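Long-range contacts in uroporphyrin-III C-methyltransferase (Thermus thermophilus, PDB 1VE2), which probably transfers methyl groups from S-adenosyl-L-methionine to uroporphyrinogen III in porphyrin biosynthesis: residues M1-L7 against G106-V112; D154-M160 against P213-G219; P178-L184 against R196-E201. All coordinates share one frame; numbering follows the deposited sequence.

Overall arrangement
The three contacts are strand pairings in two separate sheets, lying on opposite sides of the chain's centre. Interaction 1 comes first along the chain and pairs strands 4-9 and 109-112 in the five-stranded parallel sheet. Its centre is about 33 Å from that of interaction 2 and about 43 Å from that of interaction 3. The latter two share the mixed sheet, with centres about 11 Å apart. Interaction 3, a hairpin pairing, is nested within the loop closed by interaction 2, and strands 181-186 and 214-218 lie side by side, joining the two directly. This matches the family's two-lobed plan, one sheet to each lobe.

Interaction 1. Residues M1-L7 against G106-V112; sequences MRGKVYL and GIPFEVV
Lys4 meets Glu110 across the strand pair in a salt bridge, NZ to OE1, modelled at 2.4 Å, so short that the exact length is doubtful. Lys4 CG stands anti to its own N (chi1 -179°) and the chain stays extended beyond it, which carries the ammonium past Pro108 to the carboxylate. The same NZ donates to Tyr6 OH at 3.2 Å. Glu110 OE2 takes a second cation, Lys21, and lies near the plane of the Tyr6 ring at its edge, 3.6 Å from Tyr6 CE1. A methionine in place of Lys4 would probably leave Glu110 OE1 without this counter-charge and Tyr6 OH without this donor.

Beneath these groups runs a parallel ladder. Val5 N binds Pro108 O and Val5 O accepts Glu110 N, then Leu7 N binds Glu110 O and Leu7 O accepts Val112 N; the last bond is nearly straight, 2.8 Å between Leu7 O and Val112 N with 178° at the hydrogen. On the Tyr6 face, Tyr6 CD1 rests 4.1 Å from Val112 CG2. On the other face Val5 CG2 meets Ile107 CG2 at 3.9 Å, and Leu7 CD1 lies 4.2 Å from Val111 CG2. At the chain start Met1 crosses Pro108 at about a right angle, SD 3.7 Å from Pro108 CD, near Gly106, which ends helix 95-105 in a Schellman motif.

Strand 80-85 flanks strand 4-9 on its other edge, bonding to Lys4 and Tyr6 through the backbone. Helix 64-76 packs on Val5 and Ile107, helix 95-105 on Val5 and Phe109, while Val111 touches Gly126 of the second subunit.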
loop_
_atom_site.group_PDB
_atom_site.type_symbol
_atom_site.label_atom_id
_atom_site.label_comp_id
_atom_site.label_asym_id
_atom_site.label_seq_id
_atom_site.Cartn_x
_atom_site.Cartn_y
_atom_site.Cartn_z
ATOM N N MET A 1 22.673 22.712 1.304
ATOM C CA MET A 1 21.956 22.900 2.596
ATOM C C MET A 1 22.216 21.727 3.533
ATOM O O MET A 1 22.452 20.608 3.085
ATOM C CB MET A 1 20.450 23.016 2.350
ATOM C CG MET A 1 19.854 24.351 2.748
ATOM S SD MET A 1 18.054 24.329 2.692
ATOM C CE MET A 1 17.744 25.227 1.189
ATOM N N ARG A 2 22.178 21.989 4.835
ATOM C CA ARG A 2 22.384 20.944 5.832
ATOM C C ARG A 2 20.986 20.453 6.199
ATOM O O ARG A 2 20.772 19.271 6.481
ATOM C CB ARG A 2 23.074 21.521 7.070
ATOM C CG ARG A 2 23.806 20.507 7.947
ATOM C CD ARG A 2 22.891 19.487 8.619
ATOM N NE ARG A 2 23.087 18.147 8.070
ATOM C CZ ARG A 2 23.068 17.024 8.781
ATOM N NH1 ARG A 2 22.860 17.062 10.089
ATOM N NH2 ARG A 2 23.265 15.857 8.180
ATOM N N GLY A 3 20.040 21.386 6.182
ATOM C CA GLY A 3 18.668 21.062 6.508
ATOM C C GLY A 3 18.069 20.090 5.511
ATOM O O GLY A 3 18.418 20.087 4.330
ATOM N N LYS A 4 17.165 19.253 5.997
ATOM C CA LYS A 4 16.508 18.273 5.150
ATOM C C LYS A 4 15.262 17.779 5.850
ATOM O O LYS A 4 15.231 17.661 7.071
ATOM C CB LYS A 4 17.442 17.098 4.871
ATOM C CG LYS A 4 16.849 16.036 3.962
ATOM C CD LYS A 4 17.915 15.029 3.562
ATOM C CE LYS A 4 17.377 14.004 2.578
ATOM N NZ LYS A 4 18.429 13.013 2.214
ATOM N N VAL A 5 14.236 17.476 5.069
ATOM C CA VAL A 5 12.988 17.006 5.634
ATOM C C VAL A 5 12.639 15.641 5.066
ATOM O O VAL A 5 12.746 15.409 3.860
ATOM C CB VAL A 5 11.831 17.987 5.318
ATOM C CG1 VAL A 5 10.517 17.428 5.849
ATOM C CG2 VAL A 5 12.126 19.360 5.934
ATOM N N TYR A 6 12.235 14.733 5.945
ATOM C CA TYR A 6 11.825 13.403 5.519
ATOM C C TYR A 6 10.339 13.284 5.814
ATOM O O TYR A 6 9.910 13.598 6.926
ATOM C CB TYR A 6 12.554 12.319 6.317
ATOM C CG TYR A 6 14.009 12.137 5.959
ATOM C CD1 TYR A 6 14.389 11.281 4.930
ATOM C CD2 TYR A 6 15.007 12.813 6.660
ATOM C CE1 TYR A 6 15.733 11.093 4.606
ATOM C CE2 TYR A 6 16.356 12.637 6.342
ATOM C CZ TYR A 6 16.708 11.774 5.317
ATOM O OH TYR A 6 18.036 11.585 5.003
ATOM N N LEU A 7 9.548 12.880 4.824
ATOM C CA LEU A 7 8.112 12.668 5.066
ATOM C C LEU A 7 8.087 11.157 5.263
ATOM O O LEU A 7 8.286 10.393 4.314
ATOM C CB LEU A 7 7.270 13.098 3.857
ATOM C CG LEU A 7 7.437 14.568 3.426
ATOM C CD1 LEU A 7 6.379 14.885 2.367
ATOM C CD2 LEU A 7 7.277 15.520 4.622
ATOM N N GLY A 106 12.352 25.159 -2.009
ATOM C CA GLY A 106 13.745 24.823 -2.255
ATOM C C GLY A 106 14.386 24.051 -1.112
ATOM O O GLY A 106 15.595 24.131 -0.902
ATOM N N ILE A 107 13.574 23.295 -0.373
ATOM C CA ILE A 107 14.058 22.512 0.762
ATOM C C ILE A 107 14.321 21.061 0.374
ATOM O O ILE A 107 13.445 20.392 -0.175
ATOM C CB ILE A 107 13.024 22.509 1.916
ATOM C CG1 ILE A 107 12.707 23.942 2.344
ATOM C CG2 ILE A 107 13.550 21.704 3.094
ATOM C CD1 ILE A 107 13.921 24.737 2.786
ATOM N N PRO A 108 15.534 20.554 0.645
ATOM C CA PRO A 108 15.792 19.158 0.281
ATOM C C PRO A 108 14.862 18.241 1.080
ATOM O O PRO A 108 14.664 18.444 2.279
ATOM C CB PRO A 108 17.264 18.968 0.663
ATOM C CG PRO A 108 17.839 20.346 0.478
ATOM C CD PRO A 108 16.768 21.219 1.101
ATOM N N PHE A 109 14.268 17.253 0.417
ATOM C CA PHE A 109 13.375 16.331 1.118
ATOM C C PHE A 109 13.337 14.959 0.464
ATOM O O PHE A 109 13.668 14.808 -0.713
ATOM C CB PHE A 109 11.953 16.911 1.186
ATOM C CG PHE A 109 11.201 16.840 -0.112
ATOM C CD1 PHE A 109 10.381 15.747 -0.398
ATOM C CD2 PHE A 109 11.332 17.847 -1.063
ATOM C CE1 PHE A 109 9.699 15.659 -1.622
ATOM C CE2 PHE A 109 10.657 17.769 -2.289
ATOM C CZ PHE A 109 9.839 16.668 -2.564
ATOM N N GLU A 110 12.952 13.957 1.248
ATOM C CA GLU A 110 12.817 12.592 0.765
ATOM C C GLU A 110 11.553 12.030 1.382
ATOM O O GLU A 110 11.183 12.400 2.501
ATOM C CB GLU A 110 13.998 11.714 1.190
ATOM C CG GLU A 110 15.316 12.084 0.571
ATOM C CD GLU A 110 16.401 11.053 0.845
ATOM O OE1 GLU A 110 17.587 11.379 0.631
ATOM O OE2 GLU A 110 16.073 9.921 1.267
ATOM N N VAL A 111 10.894 11.137 0.656
ATOM C CA VAL A 111 9.674 10.518 1.160
ATOM C C VAL A 111 9.988 9.051 1.433
ATOM O O VAL A 111 10.565 8.358 0.588
ATOM C CB VAL A 111 8.521 10.650 0.138
ATOM C CG1 VAL A 111 7.257 9.976 0.673
ATOM C CG2 VAL A 111 8.264 12.138 -0.143
ATOM N N VAL A 112 9.623 8.602 2.628
ATOM C CA VAL A 112 9.870 7.240 3.078
ATOM C C VAL A 112 8.540 6.508 3.183
ATOM O O VAL A 112 7.755 6.761 4.100
ATOM C CB VAL A 112 10.559 7.258 4.447
ATOM C CG1 VAL A 112 10.841 5.836 4.925
ATOM C CG2 VAL A 112 11.842 8.065 4.355
#

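Interaction 2. Residues D154-M160 against P213-G219; sequences DTLVLLM and PALLVVG
Leu156 and Val218 lie side by side on one face of an antiparallel strand pair, with Leu156 CB 3.7 Å from Val218 CG1. Val218 CG1 sits between its own N and carbonyl carbon (chi1 56°), a rotation that brings this methyl against both the leucine CB and Leu156 O. Next along the same face, Leu158 and Leu216 approach through their CB atoms at 4.2 Å. The opposite face carries two non-hydrogen-bonded pairs, Val157 with Val217 and Leu159 with Leu215. Thr155 CG2 reaches over at a slant to Val217 CG1, 3.7 Å away. At the far end the methionine chain, bent at its third torsion (106°), brings Met160 CE to 3.7 Å from Pro213 CB; the peptide before this proline is cis.

The backbone fixes this register. Leu156 and Val218 exchange two hydrogen bonds, each with its donor in the plane of the accepting carbonyl, and Leu158 and Leu216 exchange two more. Met160 N adds a fifth, 3.0 Å from Ala214 O. At the other end Gly219 passes close to Asp154, where a CB would collide with Asp154 O.

A second shell holds strand 155-159 from its other edge: Thr155, Val157 and Leu159 bond through the backbone to the neighbouring strand 138-142 and the residue before it, while Thr155 OG1 is bound to Leu129 O and Asp154 OD2 accepts Arg136 N. Leu172 of helix 168-173 packs against Leu156, Leu158 and Leu216, so the leucine face is roofed by that helix. Strand 181-186 flanks 214-218 in turn, which places this pair inside the mixed sheet characteristic of the second lobe in tetrapyrrole methylases.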
loop_
_atom_site.group_PDB
_atom_site.type_symbol
_atom_site.label_atom_id
_atom_site.label_comp_id
_atom_site.label_asym_id
_atom_site.label_seq_id
_atom_site.Cartn_x
_atom_site.Cartn_y
_atom_site.Cartn_z
ATOM N N ASP A 154 -14.304 -3.565 -8.090
ATOM C CA ASP A 154 -14.913 -4.793 -7.575
ATOM C C ASP A 154 -14.909 -4.823 -6.055
ATOM O O ASP A 154 -15.812 -5.394 -5.441
ATOM C CB ASP A 154 -14.193 -6.025 -8.115
ATOM C CG ASP A 154 -14.388 -6.197 -9.609
ATOM O OD1 ASP A 154 -15.362 -5.632 -10.149
ATOM O OD2 ASP A 154 -13.577 -6.897 -10.238
ATOM N N THR A 155 -13.883 -4.219 -5.463
ATOM C CA THR A 155 -13.744 -4.143 -4.009
ATOM C C THR A 155 -13.547 -2.682 -3.632
ATOM O O THR A 155 -12.689 -2.000 -4.199
ATOM C CB THR A 155 -12.507 -4.916 -3.495
ATOM O OG1 THR A 155 -12.591 -6.292 -3.886
ATOM C CG2 THR A 155 -12.417 -4.826 -1.963
ATOM N N LEU A 156 -14.341 -2.197 -2.681
ATOM C CA LEU A 156 -14.212 -0.820 -2.235
ATOM C C LEU A 156 -13.730 -0.754 -0.793
ATOM O O LEU A 156 -14.275 -1.431 0.080
ATOM C CB LEU A 156 -15.548 -0.096 -2.350
ATOM C CG LEU A 156 -15.607 1.310 -1.758
ATOM C CD1 LEU A 156 -14.660 2.252 -2.506
ATOM C CD2 LEU A 156 -17.045 1.814 -1.853
ATOM N N VAL A 157 -12.695 0.046 -0.557
ATOM C CA VAL A 157 -12.149 0.235 0.782
ATOM C C VAL A 157 -12.391 1.689 1.174
ATOM O O VAL A 157 -12.045 2.610 0.430
ATOM C CB VAL A 157 -10.627 -0.044 0.834
ATOM C CG1 VAL A 157 -10.114 0.106 2.262
ATOM C CG2 VAL A 157 -10.335 -1.438 0.308
ATOM N N LEU A 158 -13.017 1.901 2.326
ATOM C CA LEU A 158 -13.264 3.259 2.791
ATOM C C LEU A 158 -12.588 3.498 4.130
ATOM O O LEU A 158 -12.751 2.724 5.072
ATOM C CB LEU A 158 -14.766 3.535 2.924
ATOM C CG LEU A 158 -15.554 3.628 1.616
ATOM C CD1 LEU A 158 -17.010 3.967 1.932
ATOM C CD2 LEU A 158 -14.945 4.691 0.717
ATOM N N LEU A 159 -11.812 4.570 4.199
ATOM C CA LEU A 159 -11.117 4.924 5.422
ATOM C C LEU A 159 -12.068 5.808 6.221
ATOM O O LEU A 159 -12.723 6.688 5.661
ATOM C CB LEU A 159 -9.827 5.685 5.096
ATOM C CG LEU A 159 -8.890 4.988 4.093
ATOM C CD1 LEU A 159 -7.733 5.897 3.718
ATOM C CD2 LEU A 159 -8.371 3.701 4.691
ATOM N N MET A 160 -12.154 5.544 7.521
ATOM C CA MET A 160 -13.007 6.306 8.427
ATOM C C MET A 160 -14.432 6.457 7.904
ATOM O O MET A 160 -14.938 7.568 7.762
ATOM C CB MET A 160 -12.380 7.680 8.673
ATOM C CG MET A 160 -10.892 7.586 8.991
ATOM S SD MET A 160 -10.088 9.132 9.444
ATOM C CE MET A 160 -9.878 8.892 11.223
ATOM N N PRO A 213 -9.852 4.723 14.931
ATOM C CA PRO A 213 -10.453 4.822 13.596
ATOM C C PRO A 213 -10.755 3.428 13.056
ATOM O O PRO A 213 -10.289 2.431 13.606
ATOM C CB PRO A 213 -9.369 5.530 12.789
ATOM C CG PRO A 213 -8.116 4.956 13.382
ATOM C CD PRO A 213 -8.411 5.024 14.874
ATOM N N ALA A 214 -11.533 3.354 11.982
ATOM C CA ALA A 214 -11.872 2.059 11.411
ATOM C C ALA A 214 -11.853 2.054 9.885
ATOM O O ALA A 214 -11.884 3.105 9.243
ATOM C CB ALA A 214 -13.234 1.614 11.916
ATOM N N LEU A 215 -11.796 0.850 9.323
ATOM C CA LEU A 215 -11.776 0.646 7.881
ATOM C C LEU A 215 -13.026 -0.113 7.484
ATOM O O LEU A 215 -13.576 -0.877 8.276
ATOM C CB LEU A 215 -10.580 -0.211 7.461
ATOM C CG LEU A 215 -9.136 0.221 7.682
ATOM C CD1 LEU A 215 -8.206 -0.903 7.232
ATOM C CD2 LEU A 215 -8.856 1.494 6.905
ATOM N N LEU A 216 -13.449 0.082 6.246
ATOM C CA LEU A 216 -14.611 -0.606 5.707
ATOM C C LEU A 216 -14.186 -1.223 4.381
ATOM O O LEU A 216 -13.515 -0.571 3.580
ATOM C CB LEU A 216 -15.757 0.382 5.472
ATOM C CG LEU A 216 -17.064 -0.146 4.865
ATOM C CD1 LEU A 216 -18.191 0.853 5.149
ATOM C CD2 LEU A 216 -16.908 -0.361 3.362
ATOM N N VAL A 217 -14.549 -2.483 4.169
ATOM C CA VAL A 217 -14.238 -3.172 2.922
ATOM C C VAL A 217 -15.523 -3.855 2.456
ATOM O O VAL A 217 -16.126 -4.630 3.203
ATOM C CB VAL A 217 -13.141 -4.244 3.105
ATOM C CG1 VAL A 217 -12.749 -4.815 1.743
ATOM C CG2 VAL A 217 -11.935 -3.648 3.812
ATOM N N VAL A 218 -15.943 -3.561 1.227
ATOM C CA VAL A 218 -17.161 -4.144 0.686
ATOM C C VAL A 218 -16.939 -4.760 -0.699
ATOM O O VAL A 218 -16.140 -4.261 -1.496
ATOM C CB VAL A 218 -18.300 -3.083 0.651
ATOM C CG1 VAL A 218 -17.861 -1.857 -0.136
ATOM C CG2 VAL A 218 -19.578 -3.687 0.065
ATOM N N GLY A 219 -17.637 -5.861 -0.969
ATOM C CA GLY A 219 -17.498 -6.528 -2.249
ATOM C C GLY A 219 -17.515 -8.037 -2.093
ATOM O O GLY A 219 -17.348 -8.556 -0.991
#

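Interaction 3. Residues P178-L184 against R196-E201; sequences PETPLAL and RLGRVE
Ala183 CB and Leu197 CD2 touch at 3.5 Å in the close-packed part of this hairpin, where the small alanine lets the leucine branch come down beside the backbone. Tyr225 of helix 225-228 packs on both. On the side of Leu182, its chain crosses Val200 at about a right angle, Leu182 CD1 4.0 Å from Val200 CG2, and both rest on Leu172 of helix 168-173. Two pairs, Leu184 with Arg196 and Leu182 with Gly198, bind each other twice through the backbone. In the bond from Leu182 N to Gly198 O, at 2.9 Å, the donor stands 52° above the carbonyl plane, not on a lone pair.

The solvent side is made by Pro178, Glu179, Arg199 and Glu201. Arg199 lies extended from CG to NE, which lays CG and CD along Glu179 O, and its guanidinium meets that oxygen with an edge: NH1 is 2.7 Å from Glu179 O, which lies 16° out of the guanidinium plane. Glu201 N takes a lone pair of Pro178 O at 3.0 Å. Between this side and the strand pairing Val200 and Thr180 stay buried, Val200 N bound to Thr180 O. Thr180 OG1 turns back to Pro177 O, and Arg199 N binds Asp202 OD2.

Although Arg199 and Glu179 carry opposite charges, NH1 and Glu179 OE1 are 6.5 Å apart, and attraction between the two ions probably contributes little. Main-chain carbonyls accept the bonds at both ends of the contact; what the strand end adds is probably its aliphatic packing.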
loop_
_atom_site.group_PDB
_atom_site.type_symbol
_atom_site.label_atom_id
_atom_site.label_comp_id
_atom_site.label_asym_id
_atom_site.label_seq_id
_atom_site.Cartn_x
_atom_site.Cartn_y
_atom_site.Cartn_z
ATOM N N PRO A 178 -27.642 -4.674 -1.587
ATOM C CA PRO A 178 -27.749 -4.836 -0.132
ATOM C C PRO A 178 -27.218 -6.146 0.448
ATOM O O PRO A 178 -26.911 -6.212 1.635
ATOM C CB PRO A 178 -29.243 -4.635 0.126
ATOM C CG PRO A 178 -29.870 -5.140 -1.133
ATOM C CD PRO A 178 -28.977 -4.550 -2.200
ATOM N N GLU A 179 -27.096 -7.181 -0.378
ATOM C CA GLU A 179 -26.604 -8.469 0.104
ATOM C C GLU A 179 -25.083 -8.619 0.055
ATOM O O GLU A 179 -24.540 -9.619 0.530
ATOM C CB GLU A 179 -27.224 -9.629 -0.689
ATOM C CG GLU A 179 -28.347 -9.262 -1.647
ATOM C CD GLU A 179 -27.862 -9.012 -3.065
ATOM O OE1 GLU A 179 -27.076 -9.834 -3.592
ATOM O OE2 GLU A 179 -28.284 -7.999 -3.657
ATOM N N THR A 180 -24.399 -7.633 -0.512
ATOM C CA THR A 180 -22.946 -7.696 -0.638
ATOM C C THR A 180 -22.204 -7.787 0.690
ATOM O O THR A 180 -22.457 -7.010 1.611
ATOM C CB THR A 180 -22.407 -6.473 -1.410
ATOM O OG1 THR A 180 -23.060 -6.389 -2.679
ATOM C CG2 THR A 180 -20.903 -6.603 -1.636
ATOM N N PRO A 181 -21.279 -8.755 0.807
ATOM C CA PRO A 181 -20.497 -8.934 2.033
ATOM C C PRO A 181 -19.755 -7.645 2.375
ATOM O O PRO A 181 -19.209 -6.985 1.492
ATOM C CB PRO A 181 -19.547 -10.069 1.667
ATOM C CG PRO A 181 -20.367 -10.891 0.735
ATOM C CD PRO A 181 -21.012 -9.846 -0.145
ATOM N N LEU A 182 -19.747 -7.294 3.656
ATOM C CA LEU A 182 -19.083 -6.086 4.124
ATOM C C LEU A 182 -18.343 -6.342 5.431
ATOM O O LEU A 182 -18.833 -7.060 6.309
ATOM C CB LEU A 182 -20.107 -4.965 4.319
ATOM C CG LEU A 182 -19.569 -3.580 4.700
ATOM C CD1 LEU A 182 -20.513 -2.511 4.196
ATOM C CD2 LEU A 182 -19.385 -3.480 6.202
ATOM N N ALA A 183 -17.157 -5.754 5.552
ATOM C CA ALA A 183 -16.346 -5.911 6.748
ATOM C C ALA A 183 -16.005 -4.562 7.361
ATOM O O ALA A 183 -15.773 -3.581 6.655
ATOM C CB ALA A 183 -15.073 -6.668 6.417
ATOM N N LEU A 184 -15.998 -4.515 8.687
ATOM C CA LEU A 184 -15.658 -3.301 9.418
ATOM C C LEU A 184 -14.471 -3.672 10.299
ATOM O O LEU A 184 -14.579 -4.539 11.160
ATOM C CB LEU A 184 -16.841 -2.835 10.272
ATOM C CG LEU A 184 -18.095 -2.391 9.513
ATOM C CD1 LEU A 184 -19.190 -2.013 10.506
ATOM C CD2 LEU A 184 -17.768 -1.207 8.614
ATOM N N ARG A 196 -15.778 -6.832 12.331
ATOM C CA ARG A 196 -17.159 -7.295 12.219
ATOM C C ARG A 196 -17.472 -7.613 10.763
ATOM O O ARG A 196 -17.229 -6.797 9.869
ATOM C CB ARG A 196 -18.135 -6.238 12.728
ATOM C CG ARG A 196 -17.951 -5.871 14.188
ATOM C CD ARG A 196 -19.132 -5.060 14.677
ATOM N NE ARG A 196 -18.739 -4.064 15.669
ATOM C CZ ARG A 196 -19.576 -3.192 16.221
ATOM N NH1 ARG A 196 -19.130 -2.316 17.112
ATOM N NH2 ARG A 196 -20.860 -3.202 15.888
ATOM N N LEU A 197 -18.013 -8.807 10.536
ATOM C CA LEU A 197 -18.347 -9.257 9.193
ATOM C C LEU A 197 -19.853 -9.371 9.014
ATOM O O LEU A 197 -20.559 -9.847 9.903
ATOM C CB LEU A 197 -17.685 -10.610 8.929
ATOM C CG LEU A 197 -16.182 -10.636 9.217
ATOM C CD1 LEU A 197 -15.624 -12.030 8.977
ATOM C CD2 LEU A 197 -15.486 -9.612 8.334
ATOM N N GLY A 198 -20.338 -8.928 7.859
ATOM C CA GLY A 198 -21.762 -8.986 7.583
ATOM C C GLY A 198 -22.071 -8.605 6.150
ATOM O O GLY A 198 -21.383 -9.035 5.226
ATOM N N ARG A 199 -23.107 -7.793 5.967
ATOM C CA ARG A 199 -23.517 -7.352 4.641
ATOM C C ARG A 199 -23.889 -5.873 4.678
ATOM O O ARG A 199 -24.118 -5.309 5.751
ATOM C CB ARG A 199 -24.714 -8.181 4.158
ATOM C CG ARG A 199 -24.442 -9.677 4.055
ATOM C CD ARG A 199 -25.705 -10.447 3.679
ATOM N NE ARG A 199 -25.511 -11.898 3.697
ATOM C CZ ARG A 199 -24.791 -12.576 2.807
ATOM N NH1 ARG A 199 -24.187 -11.942 1.810
ATOM N NH2 ARG A 199 -24.670 -13.894 2.912
ATOM N N VAL A 200 -23.948 -5.246 3.509
ATOM C CA VAL A 200 -24.286 -3.829 3.428
ATOM C C VAL A 200 -25.601 -3.525 4.139
ATOM O O VAL A 200 -25.709 -2.536 4.860
ATOM C CB VAL A 200 -24.402 -3.357 1.955
ATOM C CG1 VAL A 200 -24.814 -1.897 1.907
ATOM C CG2 VAL A 200 -23.075 -3.545 1.241
ATOM N N GLU A 201 -26.594 -4.382 3.939
ATOM C CA GLU A 201 -27.906 -4.183 4.548
ATOM C C GLU A 201 -27.868 -4.147 6.075
ATOM O O GLU A 201 -28.722 -3.524 6.702
ATOM C CB GLU A 201 -28.873 -5.277 4.075
ATOM C CG GLU A 201 -28.630 -6.649 4.688
ATOM C CD GLU A 201 -29.363 -7.751 3.952
ATOM O OE1 GLU A 201 -30.448 -7.475 3.402
ATOM O OE2 GLU A 201 -28.862 -8.897 3.928
#